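Side-chain contacts in CaaX farnesyltransferase beta subunit Ram1 (PDB 4L9P), which probably binds the CaaX peptide as the beta subunit of the zinc-dependent enzyme that transfers farnesyl from farnesyl diphosphate to a cysteine of its protein substrates: residues D135-Y140 with T170-R175; W153-A158 with I177-A182; G326-V331 with H448-S453; W376-A381 with F465-D470. All coordinates share one frame; numbering follows the deposited sequence. Where two conformers were deposited one is given.

Contact 1 (D135-Y140 with T170-R175)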
# COMPACT_ATOMS: atom_id res chain seq x y z
N ASP B 135 14.80 -13.31 -17.50
CA ASP B 135 14.90 -12.33 -18.60
C ASP B 135 14.74 -10.90 -18.07
O ASP B 135 15.31 -9.97 -18.63
CB ASP B 135 13.82 -12.55 -19.67
CG ASP B 135 14.06 -13.79 -20.50
OD1 ASP B 135 15.16 -14.36 -20.42
OD2 ASP B 135 13.15 -14.16 -21.28
N SER B 136 14.00 -10.72 -16.97
CA SER B 136 13.66 -9.37 -16.51
C SER B 136 14.86 -8.72 -15.87
O SER B 136 14.84 -7.51 -15.61
CB SER B 136 12.48 -9.41 -15.51
OG SER B 136 12.93 -9.81 -14.22
N LEU B 137 15.91 -9.49 -15.63
CA LEU B 137 17.13 -8.94 -15.03
C LEU B 137 18.12 -8.47 -16.07
O LEU B 137 19.22 -8.01 -15.71
CB LEU B 137 17.84 -9.99 -14.14
CG LEU B 137 17.13 -10.15 -12.80
CD1 LEU B 137 17.54 -11.49 -12.12
CD2 LEU B 137 17.32 -8.90 -11.89
N GLU B 138 17.81 -8.65 -17.34
CA GLU B 138 18.78 -8.25 -18.36
C GLU B 138 18.47 -6.84 -18.94
O GLU B 138 17.80 -6.08 -18.29
CB GLU B 138 18.92 -9.36 -19.36
CG GLU B 138 19.42 -10.71 -18.68
CD GLU B 138 20.76 -10.63 -17.86
OE1 GLU B 138 21.60 -9.74 -18.10
OE2 GLU B 138 21.00 -11.52 -17.01
N ASP B 139 18.96 -6.46 -20.11
CA ASP B 139 18.86 -5.06 -20.54
C ASP B 139 17.50 -4.74 -21.18
O ASP B 139 16.94 -5.59 -21.92
CB ASP B 139 19.97 -4.78 -21.56
CG ASP B 139 20.08 -3.31 -21.95
OD1 ASP B 139 20.45 -2.47 -21.11
OD2 ASP B 139 19.88 -3.00 -23.14
N TYR B 140 17.04 -3.50 -20.98
CA TYR B 140 15.79 -3.00 -21.56
C TYR B 140 16.10 -1.92 -22.59
O TYR B 140 17.08 -1.20 -22.44
CB TYR B 140 14.90 -2.36 -20.47
CG TYR B 140 14.38 -3.36 -19.47
CD1 TYR B 140 15.22 -3.92 -18.50
CD2 TYR B 140 13.05 -3.77 -19.52
CE1 TYR B 140 14.71 -4.83 -17.58
CE2 TYR B 140 12.55 -4.69 -18.65
CZ TYR B 140 13.37 -5.22 -17.67
OH TYR B 140 12.86 -6.17 -16.79
N THR B 170 22.35 -17.10 -5.05
CA THR B 170 23.75 -16.84 -4.66
C THR B 170 24.58 -16.39 -5.85
O THR B 170 25.47 -15.57 -5.71
CB THR B 170 24.42 -18.15 -4.09
OG1 THR B 170 23.70 -18.51 -2.93
CG2 THR B 170 25.87 -17.90 -3.71
N ARG B 171 24.34 -16.97 -7.02
CA ARG B 171 25.19 -16.65 -8.16
C ARG B 171 25.03 -15.23 -8.62
O ARG B 171 25.84 -14.79 -9.40
CB ARG B 171 24.95 -17.59 -9.33
CG ARG B 171 23.50 -17.51 -9.88
CD ARG B 171 23.36 -18.59 -10.96
NE ARG B 171 21.98 -18.84 -11.34
CZ ARG B 171 21.61 -19.75 -12.25
NH1 ARG B 171 22.54 -20.51 -12.86
NH2 ARG B 171 20.32 -19.91 -12.54
N PHE B 172 24.02 -14.50 -8.12
CA PHE B 172 23.86 -13.09 -8.47
C PHE B 172 24.63 -12.14 -7.55
O PHE B 172 24.52 -10.92 -7.74
CB PHE B 172 22.37 -12.68 -8.46
CG PHE B 172 21.63 -13.19 -9.68
CD1 PHE B 172 21.74 -12.54 -10.91
CD2 PHE B 172 20.86 -14.32 -9.62
CE1 PHE B 172 21.05 -13.00 -12.05
CE2 PHE B 172 20.20 -14.79 -10.77
CZ PHE B 172 20.30 -14.16 -11.97
N ARG B 173 25.39 -12.66 -6.56
CA ARG B 173 26.06 -11.75 -5.61
C ARG B 173 26.91 -10.68 -6.30
O ARG B 173 26.77 -9.49 -6.01
CB ARG B 173 26.97 -12.49 -4.63
CG ARG B 173 26.24 -13.26 -3.63
CD ARG B 173 27.24 -14.11 -2.79
NE ARG B 173 26.46 -14.81 -1.79
CZ ARG B 173 26.95 -15.69 -0.97
NH1 ARG B 173 28.26 -15.99 -1.06
NH2 ARG B 173 26.13 -16.24 -0.09
N GLU B 174 27.76 -11.10 -7.22
CA GLU B 174 28.63 -10.12 -7.85
C GLU B 174 27.90 -9.08 -8.66
O GLU B 174 28.26 -7.88 -8.63
CB GLU B 174 29.70 -10.82 -8.71
CG GLU B 174 30.69 -11.55 -7.86
CD GLU B 174 31.88 -12.16 -8.65
OE1 GLU B 174 32.05 -11.92 -9.89
OE2 GLU B 174 32.66 -12.91 -7.99
N ARG B 175 26.87 -9.49 -9.39
CA ARG B 175 26.14 -8.53 -10.21
C ARG B 175 25.30 -7.61 -9.32
O ARG B 175 25.12 -6.45 -9.66
CB ARG B 175 25.27 -9.23 -11.21
CG ARG B 175 26.11 -10.03 -12.20
CD ARG B 175 25.25 -10.65 -13.28
NE ARG B 175 24.76 -9.61 -14.17
CZ ARG B 175 23.83 -9.80 -15.12
NH1 ARG B 175 23.27 -11.01 -15.28
NH2 ARG B 175 23.43 -8.78 -15.87
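R175 meets E138 end-on, guanidinium to carboxylate, in a two-pronged salt bridge between neighbouring parts of the alpha-alpha toroid: the loop that follows helix 126-135 and the first turn of helix 173-183. The two side chains cross at about a right angle, yet their flat ends lie nearly coplanar, 25° apart. OE2 of E138 accepts from NH1 of R175 at 2.9 Å through its syn lone pair, and NH2 reaches OE1 of the same carboxylate at 3.0 Å, also from the syn side but 27° out of the carboxylate plane. Both oxygens stay close to the guanidinium plane, and both bonds are fairly straight. A bend in the middle of the glutamate chain (chi2 -56°) helps bring its carboxylate to the arginine, since the CB of E138 does not itself point at the helix.

In the same guanidinium, NE donates to O of M42 and NH2 to O of P43, both of the alpha subunit, so the beta-subunit glutamate probably helps to fix the rotation of an arginine at the heterodimer interface. Beside the salt bridge, L137 and F172 approach from opposite directions, and L44 of the alpha subunit packs on F172. The leucine touches the ring through one methyl: CD1 of L137 sits 3.8 Å from CE1 of F172 and equally far from its CZ.

Contact 2 (W153-A158 with I177-A182); sequences WMVYWA and ISTFTA
V155 and F180 reach toward each other from opposite directions and form the closer part of this contact between helices 151-164 and 173-183, consecutive helices of the alpha-alpha toroid. CZ of F180 comes within 4.0 Å of CB of V155 and 4.1 Å of its CG1, so the far end of the ring rests against the root of the branched side chain and one of its methyls. The phenylalanine bridges the gap by length: its CB does not point at the opposing helix, but with CG beside the backbone N (chi1 -68°) the ring swings across.

The other branch of V155 is more loosely engaged. Its CG2 looks toward T179, whose CG2 remains 4.3 Å away, and the CA atoms of these two residues are 9.0 Å apart. T179 CG2 also lies over one face of the F180 ring, toward its rim, and thus lines the phenylalanine from within its own helix. The threonine hydroxyl is engaged with R175 O and with the backbone N of L44 of the alpha subunit, whose side chain packs on V155. The looser flank is therefore covered by the partner subunit, whereas T181, two residues further along the helix, is exposed to solvent and turns its hydroxyl back to I177 O.

W153, on the other side of helix 151-164, touches the bound farnesyl analogue. The contact itself is apolar and modest, without directional bonds between the two segments; the polar groups named here are met by the helix backbone and the alpha subunit.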
# COMPACT_ATOMS: atom_id res chain seq x y z
N TRP B 153 14.24 -1.57 -7.64
CA TRP B 153 13.04 -2.39 -7.56
C TRP B 153 13.05 -3.55 -8.54
O TRP B 153 12.62 -4.67 -8.21
CB TRP B 153 11.78 -1.59 -7.82
CG TRP B 153 11.27 -0.79 -6.68
CD1 TRP B 153 11.00 0.56 -6.70
CD2 TRP B 153 10.80 -1.27 -5.42
NE1 TRP B 153 10.43 0.93 -5.51
CE2 TRP B 153 10.31 -0.16 -4.69
CE3 TRP B 153 10.72 -2.54 -4.84
CZ2 TRP B 153 9.76 -0.27 -3.42
CZ3 TRP B 153 10.18 -2.64 -3.53
CH2 TRP B 153 9.70 -1.52 -2.87
N MET B 154 13.47 -3.32 -9.78
CA MET B 154 13.45 -4.42 -10.79
C MET B 154 14.39 -5.56 -10.38
O MET B 154 14.11 -6.74 -10.67
CB MET B 154 13.81 -3.89 -12.19
CG MET B 154 12.89 -2.72 -12.56
SD MET B 154 13.47 -1.74 -13.93
CE MET B 154 13.29 -3.07 -14.98
N VAL B 155 15.48 -5.20 -9.70
CA VAL B 155 16.37 -6.25 -9.16
C VAL B 155 15.67 -7.02 -8.04
O VAL B 155 15.61 -8.25 -8.06
CB VAL B 155 17.70 -5.65 -8.64
CG1 VAL B 155 18.53 -6.77 -7.98
CG2 VAL B 155 18.47 -5.00 -9.81
N TYR B 156 15.07 -6.29 -7.10
CA TYR B 156 14.37 -6.92 -6.00
C TYR B 156 13.22 -7.81 -6.48
O TYR B 156 13.09 -8.94 -6.01
CB TYR B 156 13.85 -5.86 -5.02
CG TYR B 156 12.86 -6.46 -4.05
CD1 TYR B 156 13.25 -7.34 -2.98
CD2 TYR B 156 11.49 -6.18 -4.22
CE1 TYR B 156 12.26 -7.95 -2.16
CE2 TYR B 156 10.51 -6.79 -3.40
CZ TYR B 156 10.92 -7.64 -2.36
OH TYR B 156 9.97 -8.21 -1.56
N TRP B 157 12.35 -7.29 -7.34
CA TRP B 157 11.16 -8.08 -7.74
C TRP B 157 11.59 -9.38 -8.40
O TRP B 157 10.98 -10.46 -8.18
CB TRP B 157 10.29 -7.30 -8.77
CG TRP B 157 9.67 -6.06 -8.14
CD1 TRP B 157 9.17 -5.95 -6.86
CD2 TRP B 157 9.42 -4.82 -8.79
NE1 TRP B 157 8.69 -4.66 -6.67
CE2 TRP B 157 8.83 -3.96 -7.83
CE3 TRP B 157 9.68 -4.34 -10.09
CZ2 TRP B 157 8.49 -2.63 -8.14
CZ3 TRP B 157 9.32 -3.00 -10.40
CH2 TRP B 157 8.74 -2.19 -9.41
N ALA B 158 12.61 -9.32 -9.25
CA ALA B 158 13.08 -10.54 -9.96
C ALA B 158 13.73 -11.50 -8.95
O ALA B 158 13.44 -12.71 -8.98
CB ALA B 158 14.04 -10.16 -11.08
N ILE B 177 26.25 -6.61 -6.32
CA ILE B 177 27.27 -5.68 -5.81
C ILE B 177 27.60 -4.59 -6.83
O ILE B 177 27.67 -3.41 -6.49
CB ILE B 177 28.55 -6.44 -5.33
CG1 ILE B 177 28.21 -7.30 -4.11
CG2 ILE B 177 29.68 -5.47 -5.00
CD1 ILE B 177 29.24 -8.35 -3.80
N SER B 178 27.82 -5.00 -8.08
CA SER B 178 28.11 -4.08 -9.18
C SER B 178 26.98 -3.04 -9.26
O SER B 178 27.23 -1.83 -9.31
CB SER B 178 28.16 -4.86 -10.48
OG SER B 178 28.39 -3.99 -11.56
N THR B 179 25.73 -3.53 -9.27
CA THR B 179 24.60 -2.68 -9.47
C THR B 179 24.47 -1.66 -8.34
O THR B 179 24.24 -0.49 -8.58
CB THR B 179 23.27 -3.52 -9.51
OG1 THR B 179 23.37 -4.49 -10.55
CG2 THR B 179 22.06 -2.63 -9.76
N PHE B 180 24.57 -2.10 -7.09
CA PHE B 180 24.23 -1.18 -5.98
C PHE B 180 25.42 -0.32 -5.55
O PHE B 180 25.27 0.71 -4.92
CB PHE B 180 23.58 -1.95 -4.82
CG PHE B 180 22.23 -2.48 -5.21
CD1 PHE B 180 21.33 -1.62 -5.83
CD2 PHE B 180 21.86 -3.79 -5.03
CE1 PHE B 180 20.08 -2.08 -6.24
CE2 PHE B 180 20.66 -4.24 -5.43
CZ PHE B 180 19.76 -3.41 -6.07
N THR B 181 26.65 -0.74 -5.88
CA THR B 181 27.80 0.10 -5.53
C THR B 181 27.69 1.43 -6.22
O THR B 181 27.96 2.48 -5.64
CB THR B 181 29.10 -0.62 -5.95
OG1 THR B 181 29.29 -1.72 -5.06
CG2 THR B 181 30.31 0.32 -5.78
N ALA B 182 27.29 1.38 -7.47
CA ALA B 182 27.11 2.55 -8.28
C ALA B 182 25.92 3.45 -7.84
O ALA B 182 25.93 4.66 -8.08
CB ALA B 182 26.89 2.05 -9.72

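Contact 3 (G326-V331 with H448-S453); sequences GRPEVV and HYCTDS
The closest approach between these segments is a cysteine sulfur against a proline ring, C450 on P328, and not a polar pairing. SG of C450 lies 3.7 Å from CD of P328 and 3.9 Å from CG of the same ring, touching the edge formed by these two methylene groups. The sulfur is placed between the backbone N and the carbonyl carbon of its own residue (chi1 62°), and from there it also comes within 4.3 Å of OE1 of E329. The other oxygen, OE2 of E329, is hydrogen-bonded to OG1 of T386, a residue that also packs on C450.

In the fold, P328 opens helix 328-335 of the alpha-alpha toroid just after the N-cap residue R327, and C450 lies near strand 446-449, one of the two strands of a small antiparallel sheet. A381 touches both the proline and the cysteine, so C450 is packed against two helices, 328-335 and 375-384.

Nearer the surface, R327 extends its chain alongside D452, both side chains pointing the same way. The approach is made by NH2 of R327 to CB of D452, at 4.1 Å, and the charged ends remain apart: NH2 of R327 and OD2 of D452 are separated by 6.1 Å, and the guanidinium and carboxylate planes are turned 61° to each other. OD1 of D452 accepts instead from the backbone N of L389. Next to it, OG1 of T451 takes the backbone N-H of S453 at 3.1 Å, an ST turn that bends the chain beyond C450.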
# COMPACT_ATOMS: atom_id res chain seq x y z
N GLY B 326 7.08 -3.75 18.20
CA GLY B 326 6.81 -4.59 19.38
C GLY B 326 5.95 -5.75 18.94
O GLY B 326 5.83 -6.00 17.72
N ARG B 327 5.42 -6.51 19.91
CA ARG B 327 4.63 -7.69 19.55
C ARG B 327 3.32 -7.25 18.92
O ARG B 327 2.71 -6.27 19.34
CB ARG B 327 4.33 -8.46 20.83
CG ARG B 327 5.60 -9.07 21.40
CD ARG B 327 5.30 -9.88 22.63
NE ARG B 327 6.44 -10.75 22.98
CZ ARG B 327 6.37 -11.83 23.78
NH1 ARG B 327 5.24 -12.20 24.38
NH2 ARG B 327 7.47 -12.55 24.02
N PRO B 328 2.85 -7.98 17.89
CA PRO B 328 1.61 -7.58 17.20
C PRO B 328 0.40 -7.41 18.12
O PRO B 328 -0.36 -6.45 18.01
CB PRO B 328 1.38 -8.73 16.22
CG PRO B 328 2.78 -9.22 15.91
CD PRO B 328 3.51 -9.12 17.26
N GLU B 329 0.26 -8.30 19.12
CA GLU B 329 -0.92 -8.22 19.99
C GLU B 329 -0.82 -7.07 21.01
O GLU B 329 -1.80 -6.77 21.70
CB GLU B 329 -1.08 -9.58 20.74
CG GLU B 329 0.07 -9.87 21.74
CD GLU B 329 1.30 -10.59 21.18
OE1 GLU B 329 1.60 -10.51 19.96
OE2 GLU B 329 2.04 -11.25 22.01
N VAL B 330 0.35 -6.43 21.08
CA VAL B 330 0.48 -5.22 21.89
C VAL B 330 0.30 -4.01 21.02
O VAL B 330 -0.56 -3.15 21.28
CB VAL B 330 1.85 -5.16 22.61
CG1 VAL B 330 2.06 -3.82 23.35
CG2 VAL B 330 1.95 -6.37 23.60
N VAL B 331 1.06 -3.94 19.93
CA VAL B 331 1.14 -2.68 19.22
C VAL B 331 -0.10 -2.47 18.34
O VAL B 331 -0.65 -1.39 18.34
CB VAL B 331 2.46 -2.62 18.38
CG1 VAL B 331 2.59 -1.28 17.74
CG2 VAL B 331 3.68 -2.93 19.25
N HIS B 448 1.98 -18.48 9.30
CA HIS B 448 3.04 -17.56 9.69
C HIS B 448 2.60 -17.01 11.05
O HIS B 448 1.49 -16.52 11.20
CB HIS B 448 3.07 -16.36 8.69
CG HIS B 448 3.72 -16.72 7.38
ND1 HIS B 448 5.05 -17.12 7.28
CD2 HIS B 448 3.23 -16.70 6.11
CE1 HIS B 448 5.33 -17.35 5.99
NE2 HIS B 448 4.25 -17.09 5.26
N TYR B 449 3.48 -17.06 12.04
CA TYR B 449 3.12 -16.62 13.40
C TYR B 449 4.34 -16.13 14.13
O TYR B 449 5.47 -16.43 13.71
CB TYR B 449 2.49 -17.80 14.17
CG TYR B 449 3.32 -19.04 14.14
CD1 TYR B 449 3.18 -19.99 13.13
CD2 TYR B 449 4.26 -19.29 15.14
CE1 TYR B 449 4.00 -21.13 13.10
CE2 TYR B 449 5.04 -20.45 15.12
CZ TYR B 449 4.92 -21.33 14.10
OH TYR B 449 5.71 -22.47 14.14
N CYS B 450 4.16 -15.31 15.17
CA CYS B 450 5.31 -14.79 15.91
C CYS B 450 5.44 -15.60 17.23
O CYS B 450 4.49 -16.21 17.72
CB CYS B 450 5.21 -13.25 16.11
SG CYS B 450 3.78 -12.77 17.09
N THR B 451 6.65 -15.66 17.76
CA THR B 451 6.98 -16.56 18.86
C THR B 451 7.76 -15.80 19.93
O THR B 451 8.05 -14.61 19.77
CB THR B 451 7.84 -17.75 18.36
OG1 THR B 451 9.17 -17.27 18.06
CG2 THR B 451 7.21 -18.46 17.15
N ASP B 452 8.08 -16.49 21.02
CA ASP B 452 8.90 -15.93 22.08
C ASP B 452 10.38 -16.24 21.87
O ASP B 452 11.19 -16.08 22.80
CB ASP B 452 8.43 -16.45 23.46
CG ASP B 452 8.50 -18.00 23.59
OD1 ASP B 452 8.85 -18.67 22.60
OD2 ASP B 452 8.19 -18.55 24.69
N SER B 453 10.72 -16.69 20.66
CA SER B 453 12.09 -17.03 20.31
C SER B 453 12.61 -16.21 19.16
O SER B 453 12.19 -16.39 18.03
CB SER B 453 12.16 -18.52 19.96
OG SER B 453 13.52 -18.90 19.79

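Contact 4 (W376-A381 with F465-D470); sequences WPLVQA and FSWKHD
The six-membered end of the W467 indole is the bump of this contact, pushed into a hollow on helix 375-384 bordered by P377, L378 and A381. CH2 of W467 makes the nearest approaches, 3.6 Å from CB of A381, where the small methyl leaves room for the ring to approach the helix. On a neighbouring corner of the ring, CD2 of L378 reaches CZ2 of W467 at 3.7 Å; the leucine and tryptophan side chains cross at about a right angle, and CD2 is the L378 atom that makes this wall, also 3.9 Å from CH2 of W467. The proline forms another border, with CB of P377 4.2 Å from CZ3 of W467.

The tryptophan lies next to strand 468-471, whose pairing with strand 446-449 makes a two-stranded antiparallel sheet lying against the alpha-alpha toroid. Its side chain joins this sheet to helix 375-384. L319 and A320 of helix 312-323 also pack on L378, and H495 meets the indole ring.

The ring edge also meets a backbone oxygen: O of P377 lies in the indole plane, 3.5 Å from CH2 of W467, while also accepting the helical bond from N of A381.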
# COMPACT_ATOMS: atom_id res chain seq x y z
N TRP B 376 -2.88 -10.19 6.57
CA TRP B 376 -3.59 -11.19 7.38
C TRP B 376 -2.76 -11.87 8.48
O TRP B 376 -3.23 -11.97 9.62
CB TRP B 376 -4.31 -12.23 6.49
CG TRP B 376 -5.56 -11.59 5.90
CD1 TRP B 376 -5.81 -11.27 4.54
CD2 TRP B 376 -6.73 -11.16 6.63
NE1 TRP B 376 -7.08 -10.70 4.43
CE2 TRP B 376 -7.66 -10.61 5.67
CE3 TRP B 376 -7.09 -11.18 7.99
CZ2 TRP B 376 -8.91 -10.12 6.04
CZ3 TRP B 376 -8.34 -10.63 8.37
CH2 TRP B 376 -9.23 -10.13 7.39
N PRO B 377 -1.52 -12.33 8.17
CA PRO B 377 -0.74 -12.91 9.28
C PRO B 377 -0.46 -11.87 10.36
O PRO B 377 -0.35 -12.27 11.55
CB PRO B 377 0.58 -13.34 8.62
CG PRO B 377 0.35 -13.34 7.13
CD PRO B 377 -0.90 -12.50 6.84
N LEU B 378 -0.34 -10.60 9.98
CA LEU B 378 -0.05 -9.56 10.99
C LEU B 378 -1.27 -9.37 11.87
O LEU B 378 -1.16 -9.35 13.12
CB LEU B 378 0.31 -8.21 10.31
CG LEU B 378 1.52 -8.37 9.38
CD1 LEU B 378 1.80 -6.97 8.69
CD2 LEU B 378 2.79 -8.90 10.04
N VAL B 379 -2.47 -9.23 11.27
CA VAL B 379 -3.68 -9.00 12.07
C VAL B 379 -3.98 -10.28 12.89
O VAL B 379 -4.36 -10.24 14.07
CB VAL B 379 -4.88 -8.62 11.16
CG1 VAL B 379 -6.26 -8.67 11.95
CG2 VAL B 379 -4.60 -7.20 10.58
N GLN B 380 -3.83 -11.44 12.24
CA GLN B 380 -4.10 -12.72 12.94
C GLN B 380 -3.16 -12.88 14.14
O GLN B 380 -3.59 -13.31 15.24
CB GLN B 380 -4.01 -13.84 11.94
CG GLN B 380 -5.34 -13.73 11.01
CD GLN B 380 -5.40 -14.50 9.70
OE1 GLN B 380 -6.38 -14.36 8.97
NE2 GLN B 380 -4.42 -15.35 9.43
N ALA B 381 -1.90 -12.46 14.01
CA ALA B 381 -0.98 -12.50 15.17
C ALA B 381 -1.43 -11.51 16.25
O ALA B 381 -1.24 -11.75 17.45
CB ALA B 381 0.44 -12.16 14.74
N PHE B 465 11.89 -10.40 14.60
CA PHE B 465 12.82 -11.50 14.29
C PHE B 465 12.42 -12.82 14.95
O PHE B 465 13.25 -13.75 15.04
CB PHE B 465 14.27 -11.09 14.57
CG PHE B 465 14.75 -10.00 13.62
CD1 PHE B 465 15.08 -10.33 12.30
CD2 PHE B 465 14.81 -8.66 14.00
CE1 PHE B 465 15.46 -9.34 11.38
CE2 PHE B 465 15.19 -7.65 13.05
CZ PHE B 465 15.51 -8.01 11.77
N SER B 466 11.17 -12.89 15.41
CA SER B 466 10.65 -14.08 16.09
C SER B 466 9.68 -14.84 15.20
O SER B 466 9.17 -15.89 15.60
CB SER B 466 9.96 -13.67 17.39
OG SER B 466 8.65 -13.17 17.13
N TRP B 467 9.36 -14.34 13.99
CA TRP B 467 8.37 -15.00 13.13
C TRP B 467 8.89 -16.33 12.61
O TRP B 467 10.04 -16.45 12.18
CB TRP B 467 8.07 -14.05 11.94
CG TRP B 467 7.19 -12.90 12.33
CD1 TRP B 467 7.57 -11.73 12.97
CD2 TRP B 467 5.76 -12.85 12.21
NE1 TRP B 467 6.45 -10.94 13.18
CE2 TRP B 467 5.33 -11.59 12.75
CE3 TRP B 467 4.80 -13.72 11.65
CZ2 TRP B 467 4.00 -11.18 12.72
CZ3 TRP B 467 3.46 -13.33 11.68
CH2 TRP B 467 3.08 -12.08 12.23
N LYS B 468 8.01 -17.33 12.68
CA LYS B 468 8.29 -18.69 12.25
C LYS B 468 7.18 -19.15 11.34
O LYS B 468 6.16 -18.46 11.18
CB LYS B 468 8.47 -19.63 13.47
CG LYS B 468 9.72 -19.16 14.26
CD LYS B 468 10.32 -20.17 15.12
CE LYS B 468 11.31 -19.58 16.14
NZ LYS B 468 12.48 -18.77 15.64
N HIS B 469 7.36 -20.32 10.73
CA HIS B 469 6.37 -20.76 9.74
C HIS B 469 6.24 -22.26 9.79
O HIS B 469 7.21 -22.98 10.15
CB HIS B 469 6.77 -20.33 8.32
CG HIS B 469 8.19 -20.64 7.97
ND1 HIS B 469 8.57 -21.88 7.48
CD2 HIS B 469 9.32 -19.91 8.05
CE1 HIS B 469 9.88 -21.90 7.31
NE2 HIS B 469 10.36 -20.71 7.63
N ASP B 470 5.04 -22.74 9.51
CA ASP B 470 4.76 -24.19 9.34
C ASP B 470 4.02 -24.32 8.02
O ASP B 470 3.27 -23.40 7.63
CB ASP B 470 3.77 -24.78 10.41
CG ASP B 470 4.20 -24.59 11.90
OD1 ASP B 470 3.35 -24.67 12.80
OD2 ASP B 470 5.34 -24.34 12.17

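Overall arrangement
The four contacts fall into two pairs within the alpha-alpha toroid. Contacts 1 and 2, with centres about 8 Å apart, share helix 173-183 and touch directly: CB of A158 packs against OG of S136 at 3.3 Å and against CG of L137 at 3.5 Å. Both border the alpha subunit. Contacts 3 and 4, about 7 Å apart between centres, are joined through the two-stranded sheet of strands 446-449 and 468-471, where OH of Y449 probably bonds OD2 of D470 at 2.7 Å. Contacts 1 and 3 lie about 35 Å apart between centres, across the chain's centre. The farnesyl analogue touches W153 in contact 2 and lies about 12 Å from the L378 side chain in contact 4.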